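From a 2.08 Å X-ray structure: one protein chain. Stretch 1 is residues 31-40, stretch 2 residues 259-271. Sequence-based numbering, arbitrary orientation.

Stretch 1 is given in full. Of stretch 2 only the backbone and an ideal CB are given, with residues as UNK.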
# COMPACT_ATOMS: atom_id res chain seq x y z
N GLY A 31 30.34 -1.04 44.62
CA GLY A 31 29.56 -1.16 43.40
C GLY A 31 29.47 -2.60 42.93
O GLY A 31 28.38 -3.15 42.73
N LEU A 32 30.62 -3.23 42.75
CA LEU A 32 30.66 -4.57 42.21
C LEU A 32 30.03 -5.58 43.17
O LEU A 32 29.29 -6.47 42.74
CB LEU A 32 32.09 -4.96 41.83
CG LEU A 32 32.54 -4.23 40.56
CD1 LEU A 32 34.03 -4.38 40.32
CD2 LEU A 32 31.75 -4.73 39.36
N LYS A 33 30.27 -5.39 44.47
CA LYS A 33 29.69 -6.23 45.51
C LYS A 33 28.16 -6.29 45.42
O LYS A 33 27.56 -7.36 45.50
CB LYS A 33 30.12 -5.74 46.89
CG LYS A 33 29.83 -6.71 48.02
CD LYS A 33 29.60 -5.97 49.32
CE LYS A 33 28.42 -5.02 49.16
NZ LYS A 33 28.23 -4.12 50.32
N ASP A 34 27.52 -5.13 45.26
CA ASP A 34 26.05 -5.12 45.17
C ASP A 34 25.56 -5.77 43.88
O ASP A 34 24.56 -6.49 43.88
CB ASP A 34 25.50 -3.69 45.31
CG ASP A 34 25.41 -3.24 46.77
OD1 ASP A 34 25.22 -4.11 47.65
OD2 ASP A 34 25.55 -2.03 47.04
N LEU A 35 26.28 -5.55 42.79
CA LEU A 35 25.88 -6.16 41.54
C LEU A 35 25.95 -7.68 41.65
O LEU A 35 25.04 -8.37 41.20
CB LEU A 35 26.71 -5.62 40.36
CG LEU A 35 26.45 -4.15 39.98
CD1 LEU A 35 27.44 -3.70 38.95
CD2 LEU A 35 25.02 -3.95 39.44
N ILE A 36 27.00 -8.21 42.27
CA ILE A 36 27.10 -9.66 42.48
C ILE A 36 25.96 -10.18 43.35
O ILE A 36 25.29 -11.15 43.01
CB ILE A 36 28.42 -10.05 43.14
CG1 ILE A 36 29.58 -9.63 42.24
CG2 ILE A 36 28.45 -11.54 43.38
CD1 ILE A 36 30.92 -9.65 42.93
N LEU A 37 25.76 -9.52 44.48
CA LEU A 37 24.69 -9.85 45.41
C LEU A 37 23.29 -9.82 44.79
O LEU A 37 22.40 -10.56 45.21
CB LEU A 37 24.73 -8.91 46.61
CG LEU A 37 25.87 -9.21 47.57
CD1 LEU A 37 25.87 -8.21 48.71
CD2 LEU A 37 25.71 -10.63 48.09
N SER A 38 23.10 -8.98 43.78
CA SER A 38 21.77 -8.75 43.23
C SER A 38 21.14 -9.97 42.55
O SER A 38 19.92 -10.06 42.49
CB SER A 38 21.77 -7.57 42.26
OG SER A 38 22.33 -7.91 41.00
N LYS A 39 21.97 -10.89 42.05
CA LYS A 39 21.49 -11.98 41.19
C LYS A 39 20.43 -11.52 40.18
O LYS A 39 19.41 -12.19 39.98
CB LYS A 39 20.96 -13.14 42.04
CG LYS A 39 21.98 -13.64 43.05
CD LYS A 39 21.63 -15.02 43.56
CE LYS A 39 21.62 -16.00 42.42
NZ LYS A 39 21.02 -17.25 42.89
N ALA A 40 20.67 -10.38 39.55
CA ALA A 40 19.71 -9.77 38.64
C ALA A 40 20.47 -9.20 37.44
O ALA A 40 21.70 -9.09 37.49
CB ALA A 40 18.94 -8.68 39.36
N UNK A 259 21.84 -12.32 31.32
CA UNK A 259 22.71 -11.21 31.70
C UNK A 259 23.57 -11.53 32.93
O UNK A 259 24.80 -11.48 32.87
CB UNK A 259 21.87 -9.96 31.97
N UNK A 260 22.92 -11.86 34.04
CA UNK A 260 23.63 -12.06 35.29
C UNK A 260 24.70 -13.17 35.25
O UNK A 260 25.84 -12.93 35.66
CB UNK A 260 22.61 -12.38 36.39
N UNK A 261 24.35 -14.38 34.77
CA UNK A 261 25.40 -15.41 34.79
C UNK A 261 26.59 -15.05 33.89
O UNK A 261 27.73 -15.37 34.24
CB UNK A 261 24.82 -16.76 34.35
N UNK A 262 26.34 -14.38 32.78
CA UNK A 262 27.42 -13.99 31.88
C UNK A 262 28.31 -12.95 32.54
O UNK A 262 29.54 -12.98 32.42
CB UNK A 262 26.86 -13.45 30.56
N UNK A 263 27.68 -12.02 33.25
CA UNK A 263 28.42 -10.96 33.92
C UNK A 263 29.36 -11.53 34.98
O UNK A 263 30.50 -11.07 35.15
CB UNK A 263 27.45 -9.96 34.55
N UNK A 264 28.87 -12.52 35.71
CA UNK A 264 29.65 -13.17 36.75
C UNK A 264 30.90 -13.82 36.15
O UNK A 264 32.01 -13.65 36.67
CB UNK A 264 28.80 -14.21 37.48
N UNK A 265 30.73 -14.53 35.04
CA UNK A 265 31.85 -15.13 34.29
C UNK A 265 32.88 -14.09 33.85
O UNK A 265 34.09 -14.28 34.02
CB UNK A 265 31.32 -15.87 33.06
N UNK A 266 32.39 -13.00 33.28
CA UNK A 266 33.31 -12.00 32.75
C UNK A 266 33.98 -11.22 33.86
O UNK A 266 35.06 -10.69 33.67
CB UNK A 266 32.57 -11.04 31.81
N UNK A 267 33.32 -11.14 35.00
CA UNK A 267 33.82 -10.32 36.10
C UNK A 267 35.01 -11.03 36.69
O UNK A 267 36.00 -10.39 37.08
CB UNK A 267 32.75 -10.07 37.16
N UNK A 268 34.91 -12.35 36.76
CA UNK A 268 35.99 -13.20 37.23
C UNK A 268 37.23 -12.92 36.38
O UNK A 268 38.32 -12.68 36.92
CB UNK A 268 35.60 -14.68 37.17
N UNK A 269 37.06 -12.90 35.06
CA UNK A 269 38.16 -12.61 34.14
C UNK A 269 38.75 -11.23 34.40
O UNK A 269 39.96 -11.08 34.52
CB UNK A 269 37.68 -12.71 32.69
N UNK A 270 37.88 -10.23 34.50
CA UNK A 270 38.26 -8.87 34.85
C UNK A 270 39.06 -8.82 36.15
O UNK A 270 40.02 -8.05 36.27
CB UNK A 270 37.01 -7.99 34.97
N UNK A 271 38.66 -9.64 37.12
CA UNK A 271 39.31 -9.66 38.42
C UNK A 271 40.67 -10.36 38.39
O UNK A 271 41.42 -10.32 39.36
CB UNK A 271 38.40 -10.35 39.44

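The two helices run roughly antiparallel, 138° between their directions, with axes no nearer than 10.5 Å. Side chains must fill such a gap, and the closest backbone lies near Ala40, where stretch 1 has already left its helix.

Position 259 sends its CA-to-CB bond sideways, and its ideal CB has nothing of stretch 1 within reach; many residues would fit. It is Asn259, whose OD1 bonds to a residue just outside the stretch.

Position 260 is the most constrained. Its CB points toward stretch 1, 3.6 Å from Ala40 O, and beyond lies the helix end, where, within the stretch, the carbonyl of Ile36 receives a weak bond from Lys39 N. A long side chain ending in a donor would suit, and a flat one could slide past the backbone of Lys39. The residue is Tyr260, chi1 t. Its OH donates a short hydrogen bond to Ile36 O, 2.5 Å, while Lys39 CA sits over one ring face, 3.5 Å from the centroid in a CH-pi contact.

At 261 the amide has no bond to the turn before and phi is -63°, so proline is permitted, among much else. Pro261 occupies it, where the helix kinks. Position 262 is out of reach of stretch 1, which leaves its choice free; it is Leu262.

Position 263 points toward Leu32 and Leu35 but starts too far away for a small residue to touch them; a large apolar side chain is called for. Phe263 answers: its CZ lies 4.1 Å from Leu32 CD2, which meets the ring edge, and its CE2 lies 4.3 Å from Leu35 CB.

Position 264 leaves sideways, so a flexible aliphatic could bend back toward Ile36. Leu264 does so with an off-well chi1 of -137°, bringing CD1 to 4.0 Å from Ile36 CG2.

Positions 265 and 266 face open space as far as stretch 1 is concerned, and polar residues are natural choices: Glu265 and Glu266.

Position 267 points toward the space between Leu32 and Ile36, inviting a branched aliphatic such as leucine, or methionine. Leu267 spreads its methyls, CD2 3.6 Å from Ile36 CD1 and CD1 4.0 Å from Leu32 CD2.

Positions 268 and 269 are out of reach of stretch 1, so polar or charged side chains would be as welcome as others. Gln268 bonds elsewhere in the structure; Lys269 forms a salt bridge within its own helix, NZ to Glu266 OE2, 2.8 Å.

Position 270 points toward Leu32 from afar, favouring something long. Tyr270 brings CE2 to 4.3 Å from Leu32 CD1. Position 271 points toward stretch 1 but has nothing of it within 5.5 Å of its ideal CB, so several apolar side chains would do; Leu271 stops short of contact.

Stretch 2 259-271: NYPLFLEELQKYL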
# COMPACT_ATOMS: atom_id res chain seq x y z
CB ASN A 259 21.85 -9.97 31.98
CG ASN A 259 22.67 -8.72 32.26
OD1 ASN A 259 23.14 -8.52 33.38
ND2 ASN A 259 22.81 -7.84 31.25
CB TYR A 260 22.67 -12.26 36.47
CG TYR A 260 23.42 -12.47 37.77
CD1 TYR A 260 23.93 -11.39 38.47
CD2 TYR A 260 23.63 -13.76 38.28
CE1 TYR A 260 24.63 -11.57 39.65
CE2 TYR A 260 24.34 -13.95 39.46
CZ TYR A 260 24.84 -12.85 40.14
OH TYR A 260 25.53 -13.01 41.31
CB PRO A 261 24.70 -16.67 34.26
CG PRO A 261 23.21 -16.40 34.43
CD PRO A 261 23.05 -14.91 34.33
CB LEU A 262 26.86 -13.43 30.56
CG LEU A 262 26.41 -14.42 29.48
CD1 LEU A 262 26.04 -13.68 28.19
CD2 LEU A 262 27.50 -15.45 29.21
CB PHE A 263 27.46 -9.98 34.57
CG PHE A 263 28.14 -8.93 35.41
CD1 PHE A 263 28.70 -7.81 34.81
CD2 PHE A 263 28.19 -9.05 36.79
CE1 PHE A 263 29.33 -6.83 35.58
CE2 PHE A 263 28.81 -8.08 37.56
CZ PHE A 263 29.37 -6.97 36.96
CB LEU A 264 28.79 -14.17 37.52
CG LEU A 264 28.96 -14.15 39.04
CD1 LEU A 264 28.58 -12.79 39.62
CD2 LEU A 264 28.18 -15.29 39.70
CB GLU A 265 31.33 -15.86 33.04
CG GLU A 265 30.58 -17.15 33.30
CD GLU A 265 31.50 -18.30 33.67
OE1 GLU A 265 32.71 -18.21 33.39
OE2 GLU A 265 31.01 -19.30 34.25
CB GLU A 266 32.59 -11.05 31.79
CG GLU A 266 32.29 -11.68 30.44
CD GLU A 266 33.55 -12.07 29.70
OE1 GLU A 266 34.56 -11.36 29.85
OE2 GLU A 266 33.53 -13.10 28.98
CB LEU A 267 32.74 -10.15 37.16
CG LEU A 267 33.21 -9.45 38.43
CD1 LEU A 267 33.63 -8.02 38.10
CD2 LEU A 267 32.12 -9.47 39.49
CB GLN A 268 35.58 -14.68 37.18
CG GLN A 268 36.55 -15.65 37.83
CD GLN A 268 36.49 -15.64 39.36
OE1 GLN A 268 37.04 -14.75 40.01
NE2 GLN A 268 35.81 -16.64 39.93
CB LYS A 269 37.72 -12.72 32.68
CG LYS A 269 37.32 -14.13 32.28
CD LYS A 269 36.42 -14.15 31.06
CE LYS A 269 37.17 -13.84 29.77
NZ LYS A 269 36.26 -13.80 28.57
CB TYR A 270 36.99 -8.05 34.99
CG TYR A 270 37.14 -6.65 35.51
CD1 TYR A 270 37.36 -5.59 34.63
CD2 TYR A 270 36.99 -6.36 36.86
CE1 TYR A 270 37.46 -4.29 35.10
CE2 TYR A 270 37.09 -5.06 37.34
CZ TYR A 270 37.32 -4.03 36.44
OH TYR A 270 37.41 -2.72 36.88
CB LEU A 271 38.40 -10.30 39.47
CG LEU A 271 37.16 -9.50 39.89
CD1 LEU A 271 36.46 -10.23 41.02
CD2 LEU A 271 37.54 -8.08 40.31
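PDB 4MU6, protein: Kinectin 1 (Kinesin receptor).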